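Local atomic coordinates of uncharacterized protein (PDB entry 3K4I), a protein that is of unknown function but belongs to the Aldolase/RraA-like family, forming a three-chain assembly of mixed alpha/beta subunits with bound magnesium ions. Residues I103-A108 / D126-C131; T51-I56 / P134-G139; F58-Q63 / S85-S90; L23-L28 / V172-G177. All coordinates share one frame; numbering follows the deposited sequence.

Contact 1 (I103-A108 / D126-C131)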
loop_
_atom_site.group_PDB
_atom_site.type_symbol
_atom_site.label_atom_id
_atom_site.label_comp_id
_atom_site.label_asym_id
_atom_site.label_seq_id
_atom_site.Cartn_x
_atom_site.Cartn_y
_atom_site.Cartn_z
ATOM N N ILE C 103 14.694 4.636 -16.228
ATOM C CA ILE C 103 16.060 5.025 -16.593
ATOM C C ILE C 103 16.938 5.138 -15.345
ATOM O O ILE C 103 18.023 4.515 -15.266
ATOM C CB ILE C 103 16.071 6.312 -17.427
ATOM C CG1 ILE C 103 15.477 6.063 -18.827
ATOM C CG2 ILE C 103 17.474 6.863 -17.583
ATOM C CD1 ILE C 103 15.240 7.367 -19.629
HETATM N N MSE C 104 16.439 5.875 -14.358
HETATM C CA MSE C 104 17.175 6.086 -13.117
HETATM C C MSE C 104 17.374 4.764 -12.367
HETATM O O MSE C 104 18.446 4.523 -11.816
HETATM C CB MSE C 104 16.494 7.154 -12.265
HETATM C CG MSE C 104 16.472 8.461 -13.013
HETATM SE SE MSE C 104 15.260 9.754 -12.274
HETATM C CE MSE C 104 16.488 10.415 -11.006
ATOM N N THR C 105 16.340 3.914 -12.364
ATOM C CA THR C 105 16.441 2.582 -11.752
ATOM C C THR C 105 17.525 1.738 -12.412
ATOM O O THR C 105 18.350 1.182 -11.729
ATOM C CB THR C 105 15.131 1.812 -11.884
ATOM O OG1 THR C 105 14.087 2.541 -11.225
ATOM C CG2 THR C 105 15.247 0.433 -11.298
ATOM N N HIS C 106 17.502 1.645 -13.738
ATOM C CA HIS C 106 18.557 0.924 -14.442
ATOM C C HIS C 106 19.920 1.536 -14.178
ATOM O O HIS C 106 20.909 0.814 -14.025
ATOM C CB HIS C 106 18.276 0.801 -15.946
ATOM C CG HIS C 106 17.128 -0.107 -16.255
ATOM N ND1 HIS C 106 17.218 -1.477 -16.145
ATOM C CD2 HIS C 106 15.858 0.158 -16.642
ATOM C CE1 HIS C 106 16.052 -2.019 -16.460
ATOM N NE2 HIS C 106 15.208 -1.047 -16.756
ATOM N N PHE C 107 19.982 2.859 -14.166
ATOM C CA PHE C 107 21.254 3.520 -13.862
ATOM C C PHE C 107 21.764 3.132 -12.466
ATOM O O PHE C 107 22.949 2.743 -12.310
ATOM C CB PHE C 107 21.140 5.039 -13.976
ATOM C CG PHE C 107 22.458 5.734 -13.798
ATOM C CD1 PHE C 107 23.234 6.045 -14.910
ATOM C CD2 PHE C 107 22.951 6.008 -12.529
ATOM C CE1 PHE C 107 24.490 6.642 -14.766
ATOM C CE2 PHE C 107 24.203 6.611 -12.366
ATOM C CZ PHE C 107 24.953 6.960 -13.479
ATOM N N ALA C 108 20.880 3.231 -11.468
ATOM C CA ALA C 108 21.230 2.882 -10.076
ATOM C C ALA C 108 21.838 1.475 -10.006
ATOM O O ALA C 108 22.859 1.255 -9.323
ATOM C CB ALA C 108 20.013 2.954 -9.203
ATOM N N ASP C 126 6.588 -1.085 -12.052
ATOM C CA ASP C 126 6.774 -2.454 -12.513
ATOM C C ASP C 126 8.236 -2.797 -12.786
ATOM O O ASP C 126 8.677 -3.906 -12.470
ATOM C CB ASP C 126 5.858 -2.750 -13.708
ATOM C CG ASP C 126 4.386 -2.830 -13.301
ATOM O OD1 ASP C 126 4.047 -3.563 -12.338
ATOM O OD2 ASP C 126 3.561 -2.141 -13.929
ATOM N N THR C 127 8.969 -1.844 -13.362
ATOM C CA THR C 127 10.412 -1.980 -13.623
ATOM C C THR C 127 11.182 -2.059 -12.308
ATOM O O THR C 127 12.076 -2.905 -12.120
ATOM C CB THR C 127 10.926 -0.807 -14.488
ATOM O OG1 THR C 127 10.340 -0.901 -15.785
ATOM C CG2 THR C 127 12.454 -0.844 -14.616
ATOM N N VAL C 128 10.815 -1.181 -11.390
ATOM C CA VAL C 128 11.444 -1.127 -10.078
ATOM C C VAL C 128 11.271 -2.466 -9.348
ATOM O O VAL C 128 12.243 -3.017 -8.783
ATOM C CB VAL C 128 10.863 0.021 -9.243
ATOM C CG1 VAL C 128 11.460 0.022 -7.882
ATOM C CG2 VAL C 128 11.160 1.377 -9.919
ATOM N N ILE C 129 10.051 -2.999 -9.382
ATOM C CA ILE C 129 9.766 -4.320 -8.820
ATOM C C ILE C 129 10.548 -5.415 -9.547
ATOM O O ILE C 129 11.163 -6.270 -8.900
ATOM C CB ILE C 129 8.243 -4.667 -8.820
ATOM C CG1 ILE C 129 7.472 -3.684 -7.930
ATOM C CG2 ILE C 129 8.002 -6.099 -8.310
ATOM C CD1 ILE C 129 5.942 -3.813 -8.060
ATOM N N ASN C 130 10.528 -5.377 -10.882
ATOM C CA ASN C 130 11.202 -6.400 -11.683
ATOM C C ASN C 130 12.698 -6.426 -11.415
ATOM O O ASN C 130 13.316 -7.502 -11.415
ATOM C CB ASN C 130 10.944 -6.194 -13.175
ATOM C CG ASN C 130 11.477 -7.337 -14.006
ATOM O OD1 ASN C 130 11.121 -8.493 -13.776
ATOM N ND2 ASN C 130 12.343 -7.026 -14.964
ATOM N N CYS C 131 13.258 -5.243 -11.170
ATOM C CA CYS C 131 14.677 -5.048 -10.860
ATOM C C CYS C 131 15.007 -5.292 -9.393
ATOM O O CYS C 131 16.182 -5.250 -9.013
ATOM C CB CYS C 131 15.116 -3.630 -11.217
ATOM S SG CYS C 131 15.242 -3.377 -12.997
#

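Contact 2 (T51-I56 / P134-G139)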
loop_
_atom_site.group_PDB
_atom_site.type_symbol
_atom_site.label_atom_id
_atom_site.label_comp_id
_atom_site.label_asym_id
_atom_site.label_seq_id
_atom_site.Cartn_x
_atom_site.Cartn_y
_atom_site.Cartn_z
ATOM N N THR C 51 12.420 -5.793 0.049
ATOM C CA THR C 51 13.666 -5.047 -0.162
ATOM C C THR C 51 14.093 -4.251 1.076
ATOM O O THR C 51 13.291 -3.989 1.992
ATOM C CB THR C 51 13.577 -4.093 -1.368
ATOM O OG1 THR C 51 12.460 -3.187 -1.201
ATOM C CG2 THR C 51 13.459 -4.910 -2.678
ATOM N N ARG C 52 15.363 -3.884 1.090
ATOM C CA ARG C 52 15.930 -3.029 2.129
ATOM C C ARG C 52 17.193 -2.393 1.577
ATOM O O ARG C 52 17.729 -2.843 0.577
ATOM C CB ARG C 52 16.215 -3.837 3.417
ATOM C CG ARG C 52 17.261 -4.942 3.251
ATOM C CD ARG C 52 17.387 -5.780 4.534
ATOM N NE ARG C 52 17.747 -5.007 5.726
ATOM C CZ ARG C 52 18.959 -4.519 5.982
ATOM N NH1 ARG C 52 19.957 -4.715 5.132
ATOM N NH2 ARG C 52 19.181 -3.826 7.094
ATOM N N CYS C 53 17.635 -1.315 2.191
ATOM C CA CYS C 53 18.928 -0.736 1.817
ATOM C C CYS C 53 19.573 -0.042 2.971
ATOM O O CYS C 53 18.893 0.494 3.877
ATOM C CB CYS C 53 18.837 0.239 0.612
ATOM S SG CYS C 53 17.673 1.606 0.875
ATOM N N VAL C 54 20.900 -0.011 2.875
ATOM C CA VAL C 54 21.766 0.732 3.766
ATOM C C VAL C 54 22.744 1.516 2.918
ATOM O O VAL C 54 23.387 0.971 2.011
ATOM C CB VAL C 54 22.575 -0.231 4.682
ATOM C CG1 VAL C 54 23.416 0.571 5.641
ATOM C CG2 VAL C 54 21.611 -1.136 5.433
ATOM N N GLY C 55 22.878 2.806 3.189
ATOM C CA GLY C 55 23.913 3.568 2.455
ATOM C C GLY C 55 23.945 5.020 2.887
ATOM O O GLY C 55 23.262 5.418 3.847
ATOM N N ILE C 56 24.760 5.801 2.189
ATOM C CA ILE C 56 25.034 7.178 2.565
ATOM C C ILE C 56 24.121 8.089 1.784
ATOM O O ILE C 56 24.052 7.975 0.572
ATOM C CB ILE C 56 26.509 7.500 2.206
ATOM C CG1 ILE C 56 27.437 6.487 2.887
ATOM C CG2 ILE C 56 26.840 8.935 2.539
ATOM C CD1 ILE C 56 27.328 6.427 4.462
ATOM N N PRO C 134 15.478 -1.187 -4.201
ATOM C CA PRO C 134 14.876 -0.688 -2.981
ATOM C C PRO C 134 14.372 0.766 -3.092
ATOM O O PRO C 134 15.136 1.718 -2.944
ATOM C CB PRO C 134 16.002 -0.843 -1.947
ATOM C CG PRO C 134 16.929 -1.929 -2.565
ATOM C CD PRO C 134 16.911 -1.508 -4.003
ATOM N N LEU C 135 13.086 0.882 -3.397
ATOM C CA LEU C 135 12.422 2.185 -3.567
ATOM C C LEU C 135 11.449 2.442 -2.457
ATOM O O LEU C 135 10.576 1.604 -2.167
ATOM C CB LEU C 135 11.633 2.197 -4.893
ATOM C CG LEU C 135 10.758 3.441 -5.149
ATOM C CD1 LEU C 135 11.720 4.562 -5.340
ATOM C CD2 LEU C 135 9.924 3.268 -6.399
ATOM N N PHE C 136 11.556 3.635 -1.877
ATOM C CA PHE C 136 10.670 4.056 -0.818
ATOM C C PHE C 136 10.095 5.397 -1.202
ATOM O O PHE C 136 10.843 6.294 -1.610
ATOM C CB PHE C 136 11.498 4.123 0.457
ATOM C CG PHE C 136 12.157 2.831 0.776
ATOM C CD1 PHE C 136 11.551 1.922 1.646
ATOM C CD2 PHE C 136 13.354 2.478 0.160
ATOM C CE1 PHE C 136 12.154 0.698 1.927
ATOM C CE2 PHE C 136 13.953 1.217 0.410
ATOM C CZ PHE C 136 13.342 0.334 1.296
ATOM N N SER C 137 8.776 5.552 -1.102
ATOM C CA SER C 137 8.154 6.789 -1.537
ATOM C C SER C 137 6.782 6.934 -0.919
ATOM O O SER C 137 6.275 6.009 -0.301
ATOM C CB SER C 137 7.984 6.776 -3.066
ATOM O OG SER C 137 7.021 5.805 -3.446
ATOM N N ARG C 138 6.172 8.094 -1.133
ATOM C CA ARG C 138 4.804 8.329 -0.680
ATOM C C ARG C 138 3.760 7.718 -1.606
ATOM O O ARG C 138 2.544 7.904 -1.420
ATOM C CB ARG C 138 4.542 9.821 -0.547
ATOM C CG ARG C 138 5.426 10.478 0.514
ATOM C CD ARG C 138 4.959 11.897 0.869
ATOM N NE ARG C 138 6.005 12.522 1.688
ATOM C CZ ARG C 138 6.287 12.206 2.955
ATOM N NH1 ARG C 138 5.582 11.298 3.596
ATOM N NH2 ARG C 138 7.301 12.825 3.587
ATOM N N GLY C 139 4.207 7.028 -2.636
ATOM C CA GLY C 139 3.238 6.439 -3.562
ATOM C C GLY C 139 3.735 6.303 -4.972
ATOM O O GLY C 139 4.940 6.488 -5.251
HETATM O O HOH W 1 11.037 -1.012 -1.205
#

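Contact 3 (F58-Q63 / S85-S90)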
loop_
_atom_site.group_PDB
_atom_site.type_symbol
_atom_site.label_atom_id
_atom_site.label_comp_id
_atom_site.label_asym_id
_atom_site.label_seq_id
_atom_site.Cartn_x
_atom_site.Cartn_y
_atom_site.Cartn_z
ATOM N N PHE C 58 22.648 10.830 -0.405
ATOM C CA PHE C 58 23.001 11.801 -1.399
ATOM C C PHE C 58 21.677 12.524 -1.641
ATOM O O PHE C 58 20.703 11.883 -2.060
ATOM C CB PHE C 58 23.446 11.105 -2.688
ATOM C CG PHE C 58 23.756 12.052 -3.803
ATOM C CD1 PHE C 58 25.086 12.382 -4.076
ATOM C CD2 PHE C 58 22.727 12.663 -4.544
ATOM C CE1 PHE C 58 25.418 13.256 -5.088
ATOM C CE2 PHE C 58 23.039 13.578 -5.567
ATOM C CZ PHE C 58 24.402 13.856 -5.848
ATOM N N THR C 59 21.645 13.803 -1.304
ATOM C CA THR C 59 20.377 14.546 -1.247
ATOM C C THR C 59 20.052 15.270 -2.547
ATOM O O THR C 59 20.941 15.768 -3.258
ATOM C CB THR C 59 20.375 15.551 -0.089
ATOM O OG1 THR C 59 21.533 16.397 -0.168
ATOM C CG2 THR C 59 20.398 14.836 1.258
ATOM N N VAL C 60 18.767 15.334 -2.859
ATOM C CA VAL C 60 18.306 15.997 -4.083
ATOM C C VAL C 60 17.104 16.829 -3.664
ATOM O O VAL C 60 16.165 16.290 -3.063
ATOM C CB VAL C 60 17.827 14.941 -5.111
ATOM C CG1 VAL C 60 17.419 15.627 -6.419
ATOM C CG2 VAL C 60 18.924 13.879 -5.348
ATOM N N GLN C 61 17.128 18.130 -3.972
ATOM C CA GLN C 61 16.026 19.047 -3.655
ATOM C C GLN C 61 15.421 19.625 -4.937
ATOM O O GLN C 61 16.157 20.170 -5.773
ATOM C CB GLN C 61 16.536 20.188 -2.770
ATOM C CG GLN C 61 15.459 21.264 -2.475
ATOM C CD GLN C 61 14.368 20.688 -1.603
ATOM O OE1 GLN C 61 13.172 20.617 -2.005
ATOM N NE2 GLN C 61 14.754 20.217 -0.437
ATOM N N TYR C 62 14.095 19.516 -5.076
ATOM C CA TYR C 62 13.336 20.038 -6.234
ATOM C C TYR C 62 12.662 21.353 -5.837
ATOM O O TYR C 62 12.656 21.725 -4.658
ATOM C CB TYR C 62 12.266 19.037 -6.721
ATOM C CG TYR C 62 12.892 17.848 -7.418
ATOM C CD1 TYR C 62 13.033 17.813 -8.807
ATOM C CD2 TYR C 62 13.339 16.775 -6.675
ATOM C CE1 TYR C 62 13.645 16.733 -9.450
ATOM C CE2 TYR C 62 13.943 15.679 -7.298
ATOM C CZ TYR C 62 14.089 15.686 -8.692
ATOM O OH TYR C 62 14.672 14.594 -9.287
ATOM N N GLN C 63 12.178 22.072 -6.843
ATOM C CA GLN C 63 11.517 23.374 -6.648
ATOM C C GLN C 63 10.527 23.590 -7.786
ATOM O O GLN C 63 10.549 22.868 -8.780
ATOM C CB GLN C 63 12.553 24.503 -6.611
ATOM C CG GLN C 63 13.230 24.752 -7.983
ATOM C CD GLN C 63 14.361 25.767 -7.967
ATOM O OE1 GLN C 63 15.186 25.767 -8.872
ATOM N NE2 GLN C 63 14.385 26.652 -6.972
ATOM N N SER C 85 25.735 5.018 -2.301
ATOM C CA SER C 85 24.757 6.044 -1.896
ATOM C C SER C 85 23.360 5.494 -1.807
ATOM O O SER C 85 22.994 4.593 -2.558
ATOM C CB SER C 85 24.734 7.176 -2.904
ATOM O OG SER C 85 25.974 7.852 -2.940
ATOM N N VAL C 86 22.560 6.077 -0.904
ATOM C CA VAL C 86 21.099 6.007 -0.993
ATOM C C VAL C 86 20.646 7.423 -1.383
ATOM O O VAL C 86 20.967 8.349 -0.690
ATOM C CB VAL C 86 20.500 5.618 0.373
ATOM C CG1 VAL C 86 18.992 5.793 0.408
ATOM C CG2 VAL C 86 20.884 4.157 0.736
ATOM N N ILE C 87 19.906 7.566 -2.486
ATOM C CA ILE C 87 19.489 8.866 -2.985
ATOM C C ILE C 87 18.256 9.245 -2.173
ATOM O O ILE C 87 17.369 8.417 -2.006
ATOM C CB ILE C 87 19.150 8.789 -4.497
ATOM C CG1 ILE C 87 20.435 8.627 -5.325
ATOM C CG2 ILE C 87 18.330 10.071 -4.926
ATOM C CD1 ILE C 87 20.250 8.298 -6.860
ATOM N N VAL C 88 18.229 10.470 -1.647
ATOM C CA VAL C 88 17.087 10.924 -0.844
ATOM C C VAL C 88 16.607 12.159 -1.546
ATOM O O VAL C 88 17.329 13.147 -1.583
ATOM C CB VAL C 88 17.452 11.240 0.614
ATOM C CG1 VAL C 88 16.198 11.737 1.396
ATOM C CG2 VAL C 88 18.057 10.006 1.287
ATOM N N SER C 89 15.397 12.079 -2.115
ATOM C CA SER C 89 14.876 13.101 -3.009
ATOM C C SER C 89 13.681 13.750 -2.390
ATOM O O SER C 89 12.756 13.052 -1.938
ATOM C CB SER C 89 14.473 12.498 -4.359
ATOM O OG SER C 89 15.624 12.151 -5.100
ATOM N N SER C 90 13.691 15.065 -2.380
ATOM C CA SER C 90 12.572 15.812 -1.766
ATOM C C SER C 90 11.886 16.705 -2.783
ATOM O O SER C 90 12.505 17.585 -3.373
ATOM C CB SER C 90 13.039 16.552 -0.500
ATOM O OG SER C 90 11.927 17.142 0.173
HETATM O O HOH W 2 15.212 12.157 -7.918
#

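Contact 4 (L23-L28 / V172-G177)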
loop_
_atom_site.group_PDB
_atom_site.type_symbol
_atom_site.label_atom_id
_atom_site.label_comp_id
_atom_site.label_asym_id
_atom_site.label_seq_id
_atom_site.Cartn_x
_atom_site.Cartn_y
_atom_site.Cartn_z
ATOM N N LEU C 23 20.659 -5.172 10.884
ATOM C CA LEU C 23 19.894 -4.307 11.762
ATOM C C LEU C 23 18.616 -3.845 11.085
ATOM O O LEU C 23 18.633 -3.460 9.921
ATOM C CB LEU C 23 20.721 -3.091 12.230
ATOM C CG LEU C 23 21.943 -3.367 13.108
ATOM C CD1 LEU C 23 22.738 -2.091 13.415
ATOM C CD2 LEU C 23 21.606 -4.136 14.423
ATOM N N ASP C 24 17.522 -3.884 11.842
ATOM C CA ASP C 24 16.202 -3.447 11.393
ATOM C C ASP C 24 16.049 -1.957 11.675
ATOM O O ASP C 24 16.692 -1.418 12.600
ATOM C CB ASP C 24 15.130 -4.152 12.240
ATOM C CG ASP C 24 15.069 -5.655 12.016
ATOM O OD1 ASP C 24 14.542 -6.351 12.902
ATOM O OD2 ASP C 24 15.511 -6.150 10.959
ATOM N N THR C 25 15.185 -1.297 10.905
ATOM C CA THR C 25 14.848 0.105 11.200
ATOM C C THR C 25 14.395 0.320 12.635
ATOM O O THR C 25 14.688 1.377 13.212
ATOM C CB THR C 25 13.804 0.653 10.218
ATOM O OG1 THR C 25 12.715 -0.266 10.126
ATOM C CG2 THR C 25 14.448 0.842 8.821
ATOM N N ALA C 26 13.671 -0.643 13.214
ATOM C CA ALA C 26 13.235 -0.513 14.612
ATOM C C ALA C 26 14.403 -0.401 15.596
ATOM O O ALA C 26 14.369 0.433 16.505
ATOM C CB ALA C 26 12.274 -1.644 15.009
ATOM N N SER C 27 15.436 -1.242 15.440
ATOM C CA SER C 27 16.571 -1.186 16.345
ATOM C C SER C 27 17.277 0.173 16.250
ATOM O O SER C 27 17.638 0.766 17.269
ATOM C CB SER C 27 17.566 -2.308 16.038
ATOM O OG SER C 27 16.848 -3.520 15.826
ATOM N N LEU C 28 17.455 0.646 15.014
ATOM C CA LEU C 28 18.150 1.892 14.774
ATOM C C LEU C 28 17.361 3.062 15.321
ATOM O O LEU C 28 17.930 3.956 15.932
ATOM C CB LEU C 28 18.430 2.084 13.282
ATOM C CG LEU C 28 19.574 1.140 12.859
ATOM C CD1 LEU C 28 19.545 0.936 11.375
ATOM C CD2 LEU C 28 20.934 1.696 13.332
ATOM N N VAL C 172 18.868 3.879 6.472
ATOM C CA VAL C 172 18.528 2.446 6.561
ATOM C C VAL C 172 17.025 2.357 6.353
ATOM O O VAL C 172 16.246 3.116 6.984
ATOM C CB VAL C 172 18.928 1.797 7.884
ATOM C CG1 VAL C 172 18.570 0.262 7.845
ATOM C CG2 VAL C 172 20.451 1.997 8.155
ATOM N N CYS C 173 16.641 1.520 5.389
ATOM C CA CYS C 173 15.246 1.408 4.987
ATOM C C CYS C 173 14.879 -0.043 4.821
ATOM O O CYS C 173 15.677 -0.811 4.289
ATOM C CB CYS C 173 15.029 2.103 3.636
ATOM S SG CYS C 173 15.654 3.785 3.566
ATOM N N ASP C 174 13.664 -0.393 5.249
ATOM C CA ASP C 174 13.115 -1.736 5.060
ATOM C C ASP C 174 11.591 -1.698 4.976
ATOM O O ASP C 174 11.002 -0.632 4.700
ATOM C CB ASP C 174 13.626 -2.704 6.161
ATOM C CG ASP C 174 13.244 -2.275 7.590
ATOM O OD1 ASP C 174 12.298 -1.477 7.809
ATOM O OD2 ASP C 174 13.902 -2.764 8.529
ATOM N N GLY C 175 10.944 -2.839 5.191
ATOM C CA GLY C 175 9.468 -2.894 5.104
ATOM C C GLY C 175 8.729 -1.941 6.032
ATOM O O GLY C 175 7.583 -1.526 5.736
ATOM N N SER C 176 9.373 -1.565 7.139
ATOM C CA SER C 176 8.751 -0.653 8.098
ATOM C C SER C 176 8.947 0.839 7.759
ATOM O O SER C 176 8.378 1.706 8.427
ATOM C CB SER C 176 9.254 -0.979 9.514
ATOM O OG SER C 176 8.956 -2.336 9.837
ATOM N N GLY C 177 9.721 1.125 6.712
ATOM C CA GLY C 177 10.000 2.498 6.302
ATOM C C GLY C 177 11.466 2.888 6.345
ATOM O O GLY C 177 12.376 2.008 6.311
HETATM O O HOH W 3 15.651 -4.698 8.040
#

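Contact 1 (I103-A108 / D126-C131)
The His-106 imidazole meets Thr-127 CG2 and Cys-131 SG, both oblique to its ring, where helix 102-110 packs against helix 125-130. These are the helices of two successive beta-alpha-beta crossovers, which link parallel strands 85-90, 115-119 and 135-137. With CG anti to the carbonyl carbon (chi1 -69°), the imidazole starts beside the backbone N, and its far end reaches the neighbouring helix. There NE2 comes within 3.5 Å of Thr-127 CG2, the two side chains crossing at about a right angle. One helical turn on, Cys-131 SG is 3.8 Å from His-106 CE1 and stands 38° off the ring normal, an oblique sulfur-aromatic contact. The imidazole also packs on Ile-204 of the second subunit, whose Gly-175 N is hydrogen-bonded to Asp-126 OD2, placing the helix pair beside a subunit interface. The side chain of Thr-127 is about 6 Å from a bound magnesium ion. Deeper in, Thr-105 has OG1 beside its own backbone N, where the hydroxyl hydrogen-bonds to Gly-101 O, just before the helix. No hydrogen bond joins the two segments; Thr-105 OG1 touches Val-128 CG2 at 3.4 Å, while Thr-105 CG2 rests 4.1 Å from Cys-131 CB.

Contact 2 (T51-I56 / P134-G139)
Pro-134 packs its ring against the backbone of Arg-52 and the side chain of Cys-53, joining the beginnings of two strands of one mixed sheet that are not bonded neighbours. In the pairing order, strands 85-90 and 115-119 come between strand 53-63 and strand 135-137, and a curl of the sheet probably brings their beginnings together without a direct hydrogen bond. The tight part centres on the proline: its CG is 3.4 Å from Arg-52 O, and its CB is 4.0 Å from Cys-53 CB. Thr-51 closes over the same residue, with OG1 3.9 Å from Pro-134 CA.

The looser part is the edge of the Phe-136 ring, whose CZ stays 4.3 Å from Arg-52 CA and 4.4 Å from Thr-51 O. A water bridges the segments here, donating both to Thr-51 OG1 (2.6 Å) and to Leu-135 O (2.8 Å). It also sits above one face of the Phe-136 ring, nearer the ring's margin than its centre. Thr-51 OG1, held between backbone N and carbonyl carbon (chi1 56°), is bonded to Val-48 O as well, so this buried hydroxyl has two partners. The Phe-136 ring also touches Cys-173 and Ser-46. Apart from this loose edge, Cys-53 SG makes an oblique sulfur-aromatic contact, 61° off the ring normal and 3.8 Å from Phe-136 CE2.

Contact 3 (F58-Q63 / S85-S90)
Val-60 O accepts the N-H of Ser-90 at 2.8 Å and also takes a CA-H...O contact from Ser-89 CA at 3.4 Å. The next rung, Tyr-62 N to Ser-90 O, is 3.0 Å long, and Ser-90 O lies in plane at the edge of the Tyr-62 ring, 3.5 Å from CD2. Towards the start of the strands, Val-88 N bonds to Phe-58 O, Val-60 N to Val-88 O and Phe-58 N to Val-86 O. Strands 53-63 and 85-90 are thus parallel neighbours in the mixed sheet of this alpha/beta fold, their axes 4.7 Å apart at closest and inclined by 19°. Strand 53-63 also pairs with antiparallel strand 150-154.

One sheet face carries Phe-58, Val-60, Ile-87 and Ser-89; Val-60 CG2 and Ile-87 CG2 meet there at 3.9 Å. Val-60 CB is also 3.6 Å from Ser-89 OG. The Tyr-62 ring, its CG anti to the carbonyl carbon (chi1 -72°), turns its edge to the second strand, and one water bridges Tyr-62 OH and Ser-89 OG. Thr-59, Gln-61, Val-88 and Ser-90 are on the other face, where Ser-90 OG is hydrogen-bonded to Asp-119.

Contact 4 (L23-L28 / V172-G177)
Leu-23 brings its carbonyl O to within 4.3 Å of Val-172 CG1 as the chain enters helix 25-33, whose N-terminal end packs against a beta hairpin. Strands 170-174 and 177-181 form that hairpin, and a type I turn from Asp-174 to Gly-177 joins them. Asp-24 holds the N-cap position, but its side chain makes no capping bond; it lies about 4 Å from a bound magnesium ion. Its OD2 is 4.5 Å from Asp-174 OD2, and a water donates to both oxygens, with its bond to Asp-174 OD2 (2.7 Å) the shorter, which probably eases the approach of like charges.

Thr-25 carries the contact, meeting Asp-174 tip to tip. Its backbone N-H points almost straight (178°) at Asp-174 OD2, 3.1 Å away and reached from above the carboxylate plane. Because OG1 stands between backbone N and carbonyl carbon (chi1 49°), the hydroxyl faces the same carboxylate and donates to Asp-174 OD1 at 2.6 Å, on the syn side. OD1 takes a second bond from Ser-176 N, on the opposite face of the plane, closing an Asx turn. Thr-25 thus ties the carboxylate to the helix start through two bonds, while Ser-176 N holds it from the turn. Ser-176 OG bonds to Ile-125 N of the third subunit.

Thr-25 CG2 lies 3.4 Å from Val-172 O. One turn later, Leu-28 crosses Val-172 at about a right angle: Leu-28 CD1 touches Val-172 CB and both Val-172 methyls, with Val-172 CG2 nearest at 3.5 Å.

How the contacts relate
Contacts 2, 3 and 4 all reach the same mixed sheet: strand 53-63 serves contacts 2 and 3, and its neighbour 170-174 belongs to contact 4. Contact 2 lies between the others, its centre about 12 Å from those of contacts 1 and 3 and about 10 Å from that of contact 4, and it touches all three. Contacts 1 and 4 are farthest apart, about 22 Å between centres. Along the chain, contact 4 spans all the rest and contact 2 spans contacts 3 and 1, which follow in series. In the trimer the distant ends meet: Asp-126 of contact 1 bonds to Gly-175 of contact 4 in a neighbouring subunit.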